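Local coordinates for protein BCAM1869 (Burkholderia cenocepacia, PDB 4O2H) that probably regulates transcription in quorum sensing, as a homologue of RsaM with a novel fold, at residues Asn51-Arg56 with Asp79-Arg84. Numbering follows the deposited sequence.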
ATOM      1  N   ASN A  51       4.921 -21.586  -1.382  1.00 62.74           N
ATOM      2  CA  ASN A  51       6.132 -21.666  -0.573  1.00 62.69           C
ATOM      3  C   ASN A  51       5.823 -22.329   0.777  1.00 63.98           C
ATOM      4  O   ASN A  51       6.456 -22.004   1.769  1.00 64.05           O
ATOM      5  CB  ASN A  51       6.760 -20.259  -0.394  1.00 62.73           C
ATOM      6  CG  ASN A  51       7.061 -19.575  -1.702  1.00 93.20           C
ATOM      7  OD1 ASN A  51       7.305 -20.222  -2.732  1.00 93.32           O
ATOM      8  ND2 ASN A  51       7.032 -18.249  -1.699  1.00 85.06           N
ATOM      9  N   ALA A  52       4.827 -23.248   0.801  1.00 58.75           N
ATOM     10  CA  ALA A  52       4.413 -24.079   1.946  1.00 59.05           C
ATOM     11  C   ALA A  52       3.877 -23.301   3.182  1.00 60.82           C
ATOM     12  O   ALA A  52       3.821 -23.864   4.289  1.00 61.32           O
ATOM     13  CB  ALA A  52       5.558 -25.007   2.374  1.00 61.15           C
ATOM     14  N   ILE A  53       3.417 -22.062   2.992  1.00 54.33           N
ATOM     15  CA  ILE A  53       2.822 -21.315   4.100  1.00 52.32           C
ATOM     16  C   ILE A  53       1.319 -21.614   4.054  1.00 57.64           C
ATOM     17  O   ILE A  53       0.691 -21.393   3.012  1.00 56.77           O
ATOM     18  CB  ILE A  53       3.181 -19.798   4.027  1.00 53.80           C
ATOM     19  CG1 ILE A  53       4.656 -19.579   4.431  1.00 55.79           C
ATOM     20  CG2 ILE A  53       2.254 -18.927   4.880  1.00 51.42           C
ATOM     21  CD1 ILE A  53       5.422 -18.645   3.562  1.00 64.77           C
ATOM     22  N   ASP A  54       0.746 -22.139   5.166  1.00 54.73           N
ATOM     23  CA  ASP A  54      -0.688 -22.420   5.256  1.00 54.52           C
ATOM     24  C   ASP A  54      -1.459 -21.129   5.658  1.00 55.55           C
ATOM     25  O   ASP A  54      -1.850 -20.949   6.821  1.00 53.17           O
ATOM     26  CB  ASP A  54      -0.996 -23.593   6.221  1.00 57.76           C
ATOM     27  CG  ASP A  54      -2.408 -24.152   6.054  1.00 73.17           C
ATOM     28  OD1 ASP A  54      -3.041 -23.870   5.005  1.00 75.03           O
ATOM     29  OD2 ASP A  54      -2.882 -24.864   6.970  1.00 80.77           O
ATOM     30  N   ALA A  55      -1.648 -20.226   4.678  1.00 50.96           N
ATOM     31  CA  ALA A  55      -2.318 -18.950   4.919  1.00 49.30           C
ATOM     32  C   ALA A  55      -3.759 -18.971   4.423  1.00 52.77           C
ATOM     33  O   ALA A  55      -4.046 -19.456   3.330  1.00 51.33           O
ATOM     34  CB  ALA A  55      -1.551 -17.810   4.264  1.00 49.06           C
ATOM     35  N   ARG A  56      -4.658 -18.440   5.248  1.00 51.27           N
ATOM     36  CA  ARG A  56      -6.078 -18.290   4.922  1.00 52.78           C
ATOM     37  C   ARG A  56      -6.282 -17.074   4.020  1.00 54.26           C
ATOM     38  O   ARG A  56      -7.047 -17.132   3.067  1.00 53.52           O
ATOM     39  CB  ARG A  56      -6.867 -18.090   6.217  1.00 55.00           C
ATOM     40  CG  ARG A  56      -7.516 -19.344   6.740  1.00 62.79           C
ATOM     41  CD  ARG A  56      -8.009 -19.094   8.154  1.00 60.72           C
ATOM     42  NE  ARG A  56      -9.096 -18.118   8.182  1.00 57.55           N
ATOM     43  CZ  ARG A  56      -9.460 -17.461   9.273  1.00 72.07           C
ATOM     44  NH1 ARG A  56      -8.836 -17.676  10.425  1.00 60.22           N
ATOM     45  NH2 ARG A  56     -10.443 -16.570   9.221  1.00 57.09           N
ATOM     46  N   ASP A  79       3.245  -6.277   4.133  1.00 38.95           N
ATOM     47  CA  ASP A  79       2.435  -7.418   3.708  1.00 39.38           C
ATOM     48  C   ASP A  79       2.211  -8.313   4.896  1.00 43.25           C
ATOM     49  O   ASP A  79       3.112  -8.500   5.738  1.00 42.44           O
ATOM     50  CB  ASP A  79       3.093  -8.199   2.553  1.00 41.71           C
ATOM     51  CG  ASP A  79       3.108  -7.476   1.221  1.00 51.58           C
ATOM     52  OD1 ASP A  79       2.410  -6.437   1.091  1.00 51.61           O
ATOM     53  OD2 ASP A  79       3.792  -7.954   0.302  1.00 61.78           O
ATOM     54  N   TRP A  80       0.991  -8.846   4.995  1.00 40.75           N
ATOM     55  CA  TRP A  80       0.624  -9.745   6.101  1.00 39.50           C
ATOM     56  C   TRP A  80      -0.056 -11.004   5.565  1.00 41.48           C
ATOM     57  O   TRP A  80      -0.465 -11.046   4.424  1.00 41.09           O
ATOM     58  CB  TRP A  80      -0.297  -9.030   7.116  1.00 36.95           C
ATOM     59  CG  TRP A  80      -1.533  -8.481   6.456  1.00 38.14           C
ATOM     60  CD1 TRP A  80      -1.694  -7.227   5.946  1.00 40.25           C
ATOM     61  CD2 TRP A  80      -2.725  -9.214   6.105  1.00 38.71           C
ATOM     62  NE1 TRP A  80      -2.906  -7.126   5.311  1.00 40.38           N
ATOM     63  CE2 TRP A  80      -3.558  -8.334   5.387  1.00 42.09           C
ATOM     64  CE3 TRP A  80      -3.180 -10.532   6.351  1.00 40.45           C
ATOM     65  CZ2 TRP A  80      -4.800  -8.733   4.871  1.00 42.12           C
ATOM     66  CZ3 TRP A  80      -4.410 -10.924   5.843  1.00 42.32           C
ATOM     67  CH2 TRP A  80      -5.210 -10.031   5.120  1.00 42.88           C
ATOM     68  N   TYR A  81      -0.186 -12.009   6.402  1.00 39.29           N
ATOM     69  CA  TYR A  81      -0.941 -13.201   6.110  1.00 40.36           C
ATOM     70  C   TYR A  81      -1.596 -13.642   7.384  1.00 46.10           C
ATOM     71  O   TYR A  81      -1.097 -13.384   8.490  1.00 44.35           O
ATOM     72  CB  TYR A  81      -0.159 -14.340   5.404  1.00 42.95           C
ATOM     73  CG  TYR A  81       0.967 -14.996   6.170  1.00 46.14           C
ATOM     74  CD1 TYR A  81       0.732 -16.101   6.981  1.00 49.25           C
ATOM     75  CD2 TYR A  81       2.287 -14.580   6.002  1.00 47.88           C
ATOM     76  CE1 TYR A  81       1.769 -16.729   7.669  1.00 51.24           C
ATOM     77  CE2 TYR A  81       3.337 -15.211   6.672  1.00 49.74           C
ATOM     78  CZ  TYR A  81       3.070 -16.285   7.506  1.00 58.38           C
ATOM     79  OH  TYR A  81       4.096 -16.923   8.157  1.00 59.30           O
ATOM     80  N   LEU A  82      -2.738 -14.287   7.221  1.00 44.34           N
ATOM     81  CA  LEU A  82      -3.486 -14.829   8.320  1.00 43.95           C
ATOM     82  C   LEU A  82      -3.319 -16.349   8.292  1.00 48.98           C
ATOM     83  O   LEU A  82      -3.758 -16.993   7.338  1.00 49.53           O
ATOM     84  CB  LEU A  82      -4.965 -14.387   8.191  1.00 43.91           C
ATOM     85  CG  LEU A  82      -5.974 -15.044   9.138  1.00 47.78           C
ATOM     86  CD1 LEU A  82      -5.660 -14.686  10.591  1.00 45.79           C
ATOM     87  CD2 LEU A  82      -7.349 -14.640   8.755  1.00 48.73           C
ATOM     88  N   GLU A  83      -2.670 -16.921   9.336  1.00 58.80           N
ATOM     89  CA  GLU A  83      -2.457 -18.365   9.443  1.00 62.82           C
ATOM     90  C   GLU A  83      -3.771 -19.088   9.626  1.00 70.09           C
ATOM     91  O   GLU A  83      -4.656 -18.591  10.333  1.00 70.49           O
ATOM     92  CB  GLU A  83      -1.519 -18.725  10.593  1.00 64.22           C
ATOM     93  CG  GLU A  83      -0.053 -18.474  10.302  1.00 70.02           C
ATOM     94  CD  GLU A  83       0.874 -19.515  10.899  1.00 88.76           C
ATOM     95  OE1 GLU A  83       0.564 -20.021  12.004  1.00 84.34           O
ATOM     96  OE2 GLU A  83       1.897 -19.843  10.249  1.00 69.50           O
ATOM     97  N   ARG A  84      -3.920 -20.226   8.946  1.00 68.28           N
ATOM     98  CA  ARG A  84      -5.115 -21.036   9.036  1.00 72.51           C
ATOM     99  C   ARG A  84      -5.201 -21.701  10.431  1.00 81.44           C
ATOM    100  O   ARG A  84      -6.228 -21.586  11.105  1.00 82.70           O
ATOM    101  CB  ARG A  84      -5.114 -22.088   7.911  1.00 73.59           C
ATOM    102  CG  ARG A  84      -6.448 -22.800   7.683  1.00 80.16           C
ATOM    103  CD  ARG A  84      -6.407 -23.819   6.536  1.00 83.24           C
ATOM    104  NE  ARG A  84      -5.665 -23.319   5.373  1.00 88.59           N
ATOM    105  CZ  ARG A  84      -6.171 -22.552   4.409  1.00 98.54           C
ATOM    106  NH1 ARG A  84      -7.457 -22.214   4.426  1.00 83.61           N
ATOM    107  NH2 ARG A  84      -5.399 -22.130   3.412  1.00 77.18           N
TER
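Arg84 grips Asp54 twice, through its backbone and through its side chain. Arg84 N donates to Asp54 O at 3.1 Å, and Arg84 NE forms a salt bridge with Asp54 OD1 at 2.7 Å. Both lie at the end of an antiparallel beta hairpin, where the entry to strand 55-65 meets the exit of strand 74-83. The NE hydrogen bond within the salt bridge is nearly straight, 173°. Asp54 OD1 lies in the guanidinium plane, but NE reaches it from above the carboxylate plane. Asp54 CG stands anti to the backbone N (chi1 -164°), which places it on the Arg84 side. A weak second bond runs from Arg84 NH2 to the same oxygen.

Ala55 and Glu83 are a non-hydrogen-bonded pair, with diverging side chains. Beside this pair, Arg56 N donates to Leu82 O at 2.7 Å.

The side chains of Leu82 and Arg56 pack beyond this bond. Leu82 CD2 sits over the centre of one face of the Arg56 guanidinium, 3.6 Å from Arg56 CZ. Arg56 CG in turn lies over a face of the Arg84 guanidinium. The two guanidinium groups are tilted by 51°, and their like charges do not touch.

Ile53 and Tyr81 make the apolar end of the contact. Their side chains cross at about a right angle, and both also touch Leu48 of helix 42-50. A Schellman motif with Ala52 as its C-prime residue ends that helix, just before Ile53. The contact thus joins the helix exit to the hairpin. Ile53 CG2 makes a CH-pi contact over one face of the Tyr81 ring. Ile53 CG2 is offset toward the rim, 3.6 Å from Tyr81 CE1.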